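Local coordinates for DNA repair protein RecN (Deinococcus radiodurans, PDB 4ABY) that probably takes part in recombinational repair of DNA double-strand breaks as an SMC-like ATPase, represented here by its nucleotide-binding head domain, at residues L80-G85 / A117-S122; E44-A49 / E99-G104. All coordinates share one frame; numbering follows the deposited sequence.

Both interactions use one antiparallel sheet of the head domain, which holds strands 42-48, 99-105 and 116-122 side by side in that order. Interaction 2 joins the first two of these strands edge to edge, whereas interaction 1 sets the C-terminal end of helix 69-83 against the third. Their centres are 8 Å apart, and the salt bridge from Arg120 NH1 to Glu99 OE1, 2.9 Å long, ties them directly. The helix starts in the predicted ATP-binding loop, Gly67 to Ser74. The side chain of Leu48 in interaction 2 lies about 4 Å from that of Ser74, and the side chain of Leu82 in interaction 1 about 9 Å.

Interaction 1 of 2, residues L80-G85 / A117-S122; sequences LGLLLG and ASRRLS
Arg119 reaches from strand 116-122 to the end of helix 69-83, and its path describes most of the contact. Its CB lies near Leu82 CB, and CG packs on the same atom at 3.7 Å, so the aliphatic start of the chain packs against Leu82. CG stands anti to the backbone N (chi1 -176°), and the bend at chi2 (66°) directs CD past the carbonyl oxygen of Leu82. At the tip NH1 comes within 2.7 Å of Leu82 O, a weak hydrogen bond because the angle at the hydrogen is only 118°. NH1 also meets Gly85 CA at 3.3 Å, with both Leu82 O and Gly85 CA near the plane of the guanidinium at its edge. Its other amino group, NH2, bonds to Gly86 O. An arginine suits this place, since its long arm is apolar where it crosses leucine and carries several donors where the carbonyls of Leu82 and Gly86 are within reach.

Leucines carry much of the rest of the contact. Leu82 CD2 meets Leu121 CD1 at 4.1 Å, the two side chains crossing obliquely, while Leu83 lays CD2 over the strand backbone, 3.7 Å from Ala117 O. The small Ala117 faces the helix and also touches Leu141 and Trp144 of helix 138-145. Gly85 has positive phi, where a side chain would jam against the preceding carbonyl, and its N bonds to Leu82 O at 3.1 Å. That turn is a Schellman motif, here closing the helix that follows the P-loop where it packs on the antiparallel sheet of an SMC-like head.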
ATOM      1  N   LEU A  80      11.463   3.159   4.831  1.00 20.46           N
ATOM      2  CA  LEU A  80      11.059   2.660   3.522  1.00 19.61           C
ATOM      3  C   LEU A  80      10.399   3.758   2.690  1.00 21.26           C
ATOM      4  O   LEU A  80      10.466   3.742   1.465  1.00 25.52           O
ATOM      5  CB  LEU A  80      10.125   1.457   3.656  1.00 17.64           C
ATOM      6  CG  LEU A  80      10.741   0.192   4.251  1.00 16.12           C
ATOM      7  CD1 LEU A  80       9.703  -0.907   4.337  1.00 19.27           C
ATOM      8  CD2 LEU A  80      11.927  -0.260   3.427  1.00 18.34           C
ATOM      9  N   GLY A  81       9.764   4.711   3.359  1.00 19.58           N
ATOM     10  CA  GLY A  81       9.123   5.810   2.665  1.00 22.74           C
ATOM     11  C   GLY A  81      10.121   6.597   1.841  1.00 21.55           C
ATOM     12  O   GLY A  81       9.819   7.045   0.733  1.00 24.85           O
ATOM     13  N   LEU A  82      11.319   6.765   2.389  1.00 19.65           N
ATOM     14  CA  LEU A  82      12.389   7.467   1.699  1.00 18.43           C
ATOM     15  C   LEU A  82      12.808   6.727   0.435  1.00 20.74           C
ATOM     16  O   LEU A  82      13.093   7.348  -0.585  1.00 23.82           O
ATOM     17  CB  LEU A  82      13.588   7.642   2.623  1.00 17.74           C
ATOM     18  CG  LEU A  82      13.370   8.484   3.876  1.00 16.71           C
ATOM     19  CD1 LEU A  82      14.595   8.400   4.763  1.00 20.19           C
ATOM     20  CD2 LEU A  82      13.069   9.925   3.514  1.00 18.97           C
ATOM     21  N   LEU A  83      12.849   5.400   0.502  1.00 19.92           N
ATOM     22  CA  LEU A  83      13.195   4.594  -0.661  1.00 17.15           C
ATOM     23  C   LEU A  83      12.135   4.722  -1.746  1.00 20.32           C
ATOM     24  O   LEU A  83      12.431   4.572  -2.926  1.00 24.75           O
ATOM     25  CB  LEU A  83      13.359   3.128  -0.276  1.00 17.10           C
ATOM     26  CG  LEU A  83      14.499   2.802   0.680  1.00 20.96           C
ATOM     27  CD1 LEU A  83      14.636   1.303   0.822  1.00 21.85           C
ATOM     28  CD2 LEU A  83      15.792   3.406   0.177  1.00 20.68           C
ATOM     29  N   LEU A  84      10.899   4.991  -1.340  1.00 20.61           N
ATOM     30  CA  LEU A  84       9.803   5.136  -2.289  1.00 21.82           C
ATOM     31  C   LEU A  84       9.906   6.445  -3.060  1.00 25.52           C
ATOM     32  O   LEU A  84       9.180   6.668  -4.031  1.00 29.00           O
ATOM     33  CB  LEU A  84       8.458   5.071  -1.571  1.00 22.19           C
ATOM     34  CG  LEU A  84       7.641   3.792  -1.738  1.00 24.59           C
ATOM     35  CD1 LEU A  84       6.204   4.058  -1.338  1.00 25.10           C
ATOM     36  CD2 LEU A  84       7.699   3.315  -3.171  1.00 29.40           C
ATOM     37  N   GLY A  85      10.812   7.311  -2.627  1.00 24.01           N
ATOM     38  CA  GLY A  85      10.975   8.601  -3.261  1.00 24.28           C
ATOM     39  C   GLY A  85      10.074   9.608  -2.590  1.00 24.12           C
ATOM     40  O   GLY A  85       9.650  10.589  -3.204  1.00 26.95           O
ATOM     41  N   ALA A 117      18.589   0.161  -3.617  1.00 26.01           N
ATOM     42  CA  ALA A 117      18.173   1.548  -3.744  1.00 22.12           C
ATOM     43  C   ALA A 117      18.572   2.242  -2.455  1.00 21.25           C
ATOM     44  O   ALA A 117      18.607   1.616  -1.397  1.00 22.88           O
ATOM     45  CB  ALA A 117      16.673   1.640  -3.957  1.00 20.77           C
ATOM     46  N   SER A 118      18.894   3.524  -2.533  1.00 20.28           N
ATOM     47  CA  SER A 118      19.262   4.251  -1.331  1.00 20.05           C
ATOM     48  C   SER A 118      18.776   5.690  -1.358  1.00 22.08           C
ATOM     49  O   SER A 118      18.540   6.266  -2.421  1.00 20.24           O
ATOM     50  CB  SER A 118      20.774   4.209  -1.109  1.00 17.67           C
ATOM     51  OG  SER A 118      21.418   5.266  -1.792  1.00 18.29           O
ATOM     52  N   ARG A 119      18.626   6.257  -0.167  1.00 20.22           N
ATOM     53  CA  ARG A 119      18.222   7.640  -0.007  1.00 19.74           C
ATOM     54  C   ARG A 119      19.059   8.242   1.111  1.00 21.35           C
ATOM     55  O   ARG A 119      19.066   7.728   2.225  1.00 23.04           O
ATOM     56  CB  ARG A 119      16.735   7.709   0.336  1.00 20.80           C
ATOM     57  CG  ARG A 119      16.164   9.112   0.442  1.00 21.56           C
ATOM     58  CD  ARG A 119      16.175   9.829  -0.893  1.00 22.83           C
ATOM     59  NE  ARG A 119      15.342  11.027  -0.852  1.00 27.17           N
ATOM     60  CZ  ARG A 119      14.035  11.026  -1.090  1.00 27.76           C
ATOM     61  NH1 ARG A 119      13.416   9.892  -1.392  1.00 23.96           N
ATOM     62  NH2 ARG A 119      13.345  12.156  -1.031  1.00 30.64           N
ATOM     63  N   ARG A 120      19.786   9.312   0.803  1.00 24.19           N
ATOM     64  CA  ARG A 120      20.617   9.997   1.789  1.00 25.32           C
ATOM     65  C   ARG A 120      20.107  11.408   2.009  1.00 31.45           C
ATOM     66  O   ARG A 120      19.938  12.166   1.060  1.00 39.37           O
ATOM     67  CB  ARG A 120      22.073  10.060   1.322  1.00 28.67           C
ATOM     68  CG  ARG A 120      22.998  10.791   2.282  1.00 31.56           C
ATOM     69  CD  ARG A 120      24.418  10.892   1.737  1.00 38.57           C
ATOM     70  NE  ARG A 120      24.523  11.879   0.664  1.00 48.67           N
ATOM     71  CZ  ARG A 120      24.738  13.179   0.860  1.00 57.02           C
ATOM     72  NH1 ARG A 120      24.875  13.653   2.093  1.00 54.26           N
ATOM     73  NH2 ARG A 120      24.816  14.009  -0.173  1.00 51.17           N
ATOM     74  N   LEU A 121      19.852  11.762   3.261  1.00 31.35           N
ATOM     75  CA  LEU A 121      19.450  13.120   3.584  1.00 29.38           C
ATOM     76  C   LEU A 121      20.558  13.818   4.346  1.00 34.82           C
ATOM     77  O   LEU A 121      21.121  13.264   5.285  1.00 35.39           O
ATOM     78  CB  LEU A 121      18.166  13.127   4.403  1.00 31.23           C
ATOM     79  CG  LEU A 121      16.908  12.729   3.641  1.00 31.69           C
ATOM     80  CD1 LEU A 121      15.700  12.906   4.536  1.00 34.74           C
ATOM     81  CD2 LEU A 121      16.770  13.562   2.380  1.00 33.42           C
ATOM     82  N   SER A 122      20.876  15.036   3.933  1.00 40.01           N
ATOM     83  CA  SER A 122      21.956  15.779   4.555  1.00 40.86           C
ATOM     84  C   SER A 122      21.408  16.975   5.309  1.00 48.68           C
ATOM     85  O   SER A 122      20.541  17.689   4.812  1.00 52.09           O
ATOM     86  CB  SER A 122      22.960  16.234   3.501  1.00 49.78           C
ATOM     87  OG  SER A 122      23.982  17.017   4.085  1.00 60.18           O
TER

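Interaction 2 of 2, residues E44-A49 / E99-G104; sequences EIRNLA and ELLVTG
Glu44 N donates to Thr103 O at 2.7 Å, the shortest hydrogen bond of this antiparallel strand pair, and a straight one at 174°. Thr103 N returns a bond to Glu44 O, and Arg46 and Leu101 form a second two-bond pair. Between them Ile45 and Val102 make a non-hydrogen-bonded pair, so the pairing alternates as in a regular antiparallel sheet.

The two faces differ in character. Ile45 and Val102 point to the face covered by helix 69-83, where Ile45 touches Ala79 and Val102 touches Leu82 and Leu83; branched apolar residues suit both the extended backbone and this buried side. Leu48 joins them, its CD1 4.1 Å from Val102 CG2 and its CG equally near Leu100 CD2.

Glu44, Thr103, Arg46 and Leu101 occupy the other, partly exposed face. The Glu44 and Thr103 side chains run side by side there, CB to CB at 4.1 Å. The Arg46 chain bends at chi3 (53°), which sets NE; beyond it NH2 lies 3.7 Å from Leu101 CB. From there NH2 makes a long salt bridge to Glu99 OE2, while Glu99 OE1 pairs more closely with Arg120 on the next strand; the carboxylate thus lies between two arginines. At Asn47 the chain turns a corner in a left-handed backbone conformation, which asparagine tolerates better than most residues, and ND2 of its amide reaches Glu99 O in a weak hydrogen bond of 3.3 Å.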
ATOM      1  N   GLU A  44      19.206  -1.312   5.549  1.00 23.20           N
ATOM      2  CA  GLU A  44      20.240  -0.659   6.336  1.00 23.13           C
ATOM      3  C   GLU A  44      19.864   0.783   6.621  1.00 22.42           C
ATOM      4  O   GLU A  44      19.673   1.577   5.704  1.00 23.18           O
ATOM      5  CB  GLU A  44      21.585  -0.711   5.616  1.00 25.48           C
ATOM      6  CG  GLU A  44      22.109  -2.111   5.377  1.00 28.63           C
ATOM      7  CD  GLU A  44      23.451  -2.102   4.682  1.00 37.01           C
ATOM      8  OE1 GLU A  44      24.004  -0.998   4.480  1.00 34.33           O
ATOM      9  OE2 GLU A  44      23.952  -3.194   4.338  1.00 39.64           O
ATOM     10  N   ILE A  45      19.763   1.121   7.898  1.00 21.95           N
ATOM     11  CA  ILE A  45      19.402   2.471   8.290  1.00 21.12           C
ATOM     12  C   ILE A  45      20.498   3.063   9.156  1.00 19.56           C
ATOM     13  O   ILE A  45      20.951   2.435  10.102  1.00 23.55           O
ATOM     14  CB  ILE A  45      18.070   2.494   9.067  1.00 22.03           C
ATOM     15  CG1 ILE A  45      16.939   1.915   8.215  1.00 19.62           C
ATOM     16  CG2 ILE A  45      17.727   3.905   9.495  1.00 20.86           C
ATOM     17  CD1 ILE A  45      15.649   1.717   8.977  1.00 20.64           C
ATOM     18  N   ARG A  46      20.929   4.273   8.827  1.00 22.98           N
ATOM     19  CA  ARG A  46      21.959   4.936   9.613  1.00 27.43           C
ATOM     20  C   ARG A  46      21.528   6.350   9.992  1.00 26.92           C
ATOM     21  O   ARG A  46      21.084   7.123   9.148  1.00 23.59           O
ATOM     22  CB  ARG A  46      23.289   4.949   8.855  1.00 31.70           C
ATOM     23  CG  ARG A  46      24.478   5.407   9.689  1.00 38.04           C
ATOM     24  CD  ARG A  46      25.744   5.482   8.848  1.00 50.87           C
ATOM     25  NE  ARG A  46      25.547   6.291   7.645  1.00 61.89           N
ATOM     26  CZ  ARG A  46      25.696   7.614   7.593  1.00 57.39           C
ATOM     27  NH1 ARG A  46      26.048   8.289   8.678  1.00 55.84           N
ATOM     28  NH2 ARG A  46      25.490   8.264   6.452  1.00 56.24           N
ATOM     29  N   ASN A  47      21.648   6.664  11.277  1.00 26.88           N
ATOM     30  CA  ASN A  47      21.293   7.974  11.805  1.00 22.53           C
ATOM     31  C   ASN A  47      19.882   8.422  11.461  1.00 25.04           C
ATOM     32  O   ASN A  47      19.671   9.564  11.068  1.00 27.69           O
ATOM     33  CB  ASN A  47      22.303   9.023  11.350  1.00 27.44           C
ATOM     34  CG  ASN A  47      23.662   8.834  11.991  1.00 35.87           C
ATOM     35  OD1 ASN A  47      23.775   8.252  13.070  1.00 35.67           O
ATOM     36  ND2 ASN A  47      24.703   9.329  11.331  1.00 39.54           N
ATOM     37  N   LEU A  48      18.917   7.523  11.618  1.00 24.95           N
ATOM     38  CA  LEU A  48      17.513   7.878  11.443  1.00 22.64           C
ATOM     39  C   LEU A  48      16.778   7.810  12.781  1.00 24.62           C
ATOM     40  O   LEU A  48      16.619   6.734  13.361  1.00 23.39           O
ATOM     41  CB  LEU A  48      16.845   6.964  10.412  1.00 21.39           C
ATOM     42  CG  LEU A  48      15.447   7.335   9.908  1.00 18.62           C
ATOM     43  CD1 LEU A  48      15.154   6.608   8.616  1.00 17.89           C
ATOM     44  CD2 LEU A  48      14.371   7.039  10.940  1.00 16.88           C
ATOM     45  N   ALA A  49      16.341   8.968  13.269  1.00 24.17           N
ATOM     46  CA  ALA A  49      15.579   9.054  14.513  1.00 20.95           C
ATOM     47  C   ALA A  49      16.316   8.465  15.710  1.00 22.76           C
ATOM     48  O   ALA A  49      17.295   9.037  16.187  1.00 28.61           O
ATOM     49  CB  ALA A  49      14.229   8.395  14.352  1.00 21.51           C
ATOM     50  N   GLU A  99      23.857  13.640   8.844  1.00 38.34           N
ATOM     51  CA  GLU A  99      23.162  13.048   7.709  1.00 37.72           C
ATOM     52  C   GLU A  99      22.761  11.598   7.932  1.00 33.31           C
ATOM     53  O   GLU A  99      23.429  10.861   8.653  1.00 33.80           O
ATOM     54  CB  GLU A  99      24.016  13.156   6.452  1.00 43.15           C
ATOM     55  CG  GLU A  99      25.190  12.209   6.415  1.00 39.26           C
ATOM     56  CD  GLU A  99      25.995  12.371   5.148  1.00 58.88           C
ATOM     57  OE1 GLU A  99      26.106  13.519   4.666  1.00 61.62           O
ATOM     58  OE2 GLU A  99      26.512  11.358   4.629  1.00 68.90           O
ATOM     59  N   LEU A 100      21.663  11.199   7.299  1.00 29.04           N
ATOM     60  CA  LEU A 100      21.171   9.835   7.404  1.00 28.41           C
ATOM     61  C   LEU A 100      21.258   9.118   6.065  1.00 28.14           C
ATOM     62  O   LEU A 100      21.363   9.750   5.018  1.00 30.46           O
ATOM     63  CB  LEU A 100      19.731   9.808   7.932  1.00 26.78           C
ATOM     64  CG  LEU A 100      18.565  10.316   7.081  1.00 24.22           C
ATOM     65  CD1 LEU A 100      18.252   9.385   5.924  1.00 22.60           C
ATOM     66  CD2 LEU A 100      17.342  10.461   7.962  1.00 25.84           C
ATOM     67  N   LEU A 101      21.203   7.793   6.113  1.00 24.97           N
ATOM     68  CA  LEU A 101      21.295   6.978   4.915  1.00 23.45           C
ATOM     69  C   LEU A 101      20.371   5.782   5.034  1.00 21.32           C
ATOM     70  O   LEU A 101      20.318   5.138   6.076  1.00 23.43           O
ATOM     71  CB  LEU A 101      22.731   6.492   4.720  1.00 27.77           C
ATOM     72  CG  LEU A 101      22.934   5.444   3.628  1.00 22.55           C
ATOM     73  CD1 LEU A 101      23.095   6.114   2.278  1.00 21.35           C
ATOM     74  CD2 LEU A 101      24.140   4.593   3.952  1.00 25.28           C
ATOM     75  N   VAL A 102      19.648   5.481   3.963  1.00 20.45           N
ATOM     76  CA  VAL A 102      18.774   4.318   3.942  1.00 19.63           C
ATOM     77  C   VAL A 102      19.049   3.461   2.719  1.00 20.42           C
ATOM     78  O   VAL A 102      18.746   3.858   1.601  1.00 23.35           O
ATOM     79  CB  VAL A 102      17.300   4.728   3.923  1.00 20.51           C
ATOM     80  CG1 VAL A 102      16.415   3.496   3.938  1.00 19.56           C
ATOM     81  CG2 VAL A 102      16.986   5.633   5.105  1.00 20.79           C
ATOM     82  N   THR A 103      19.624   2.285   2.933  1.00 20.30           N
ATOM     83  CA  THR A 103      19.904   1.366   1.837  1.00 21.79           C
ATOM     84  C   THR A 103      18.988   0.146   1.918  1.00 23.11           C
ATOM     85  O   THR A 103      18.792  -0.423   2.993  1.00 22.85           O
ATOM     86  CB  THR A 103      21.380   0.904   1.847  1.00 23.82           C
ATOM     87  OG1 THR A 103      22.238   2.023   2.108  1.00 27.08           O
ATOM     88  CG2 THR A 103      21.761   0.279   0.511  1.00 19.22           C
ATOM     89  N   GLY A 104      18.423  -0.249   0.780  1.00 22.64           N
ATOM     90  CA  GLY A 104      17.571  -1.424   0.722  1.00 25.49           C
ATOM     91  C   GLY A 104      18.007  -2.405  -0.349  1.00 29.27           C
ATOM     92  O   GLY A 104      18.363  -2.000  -1.456  1.00 32.55           O
TER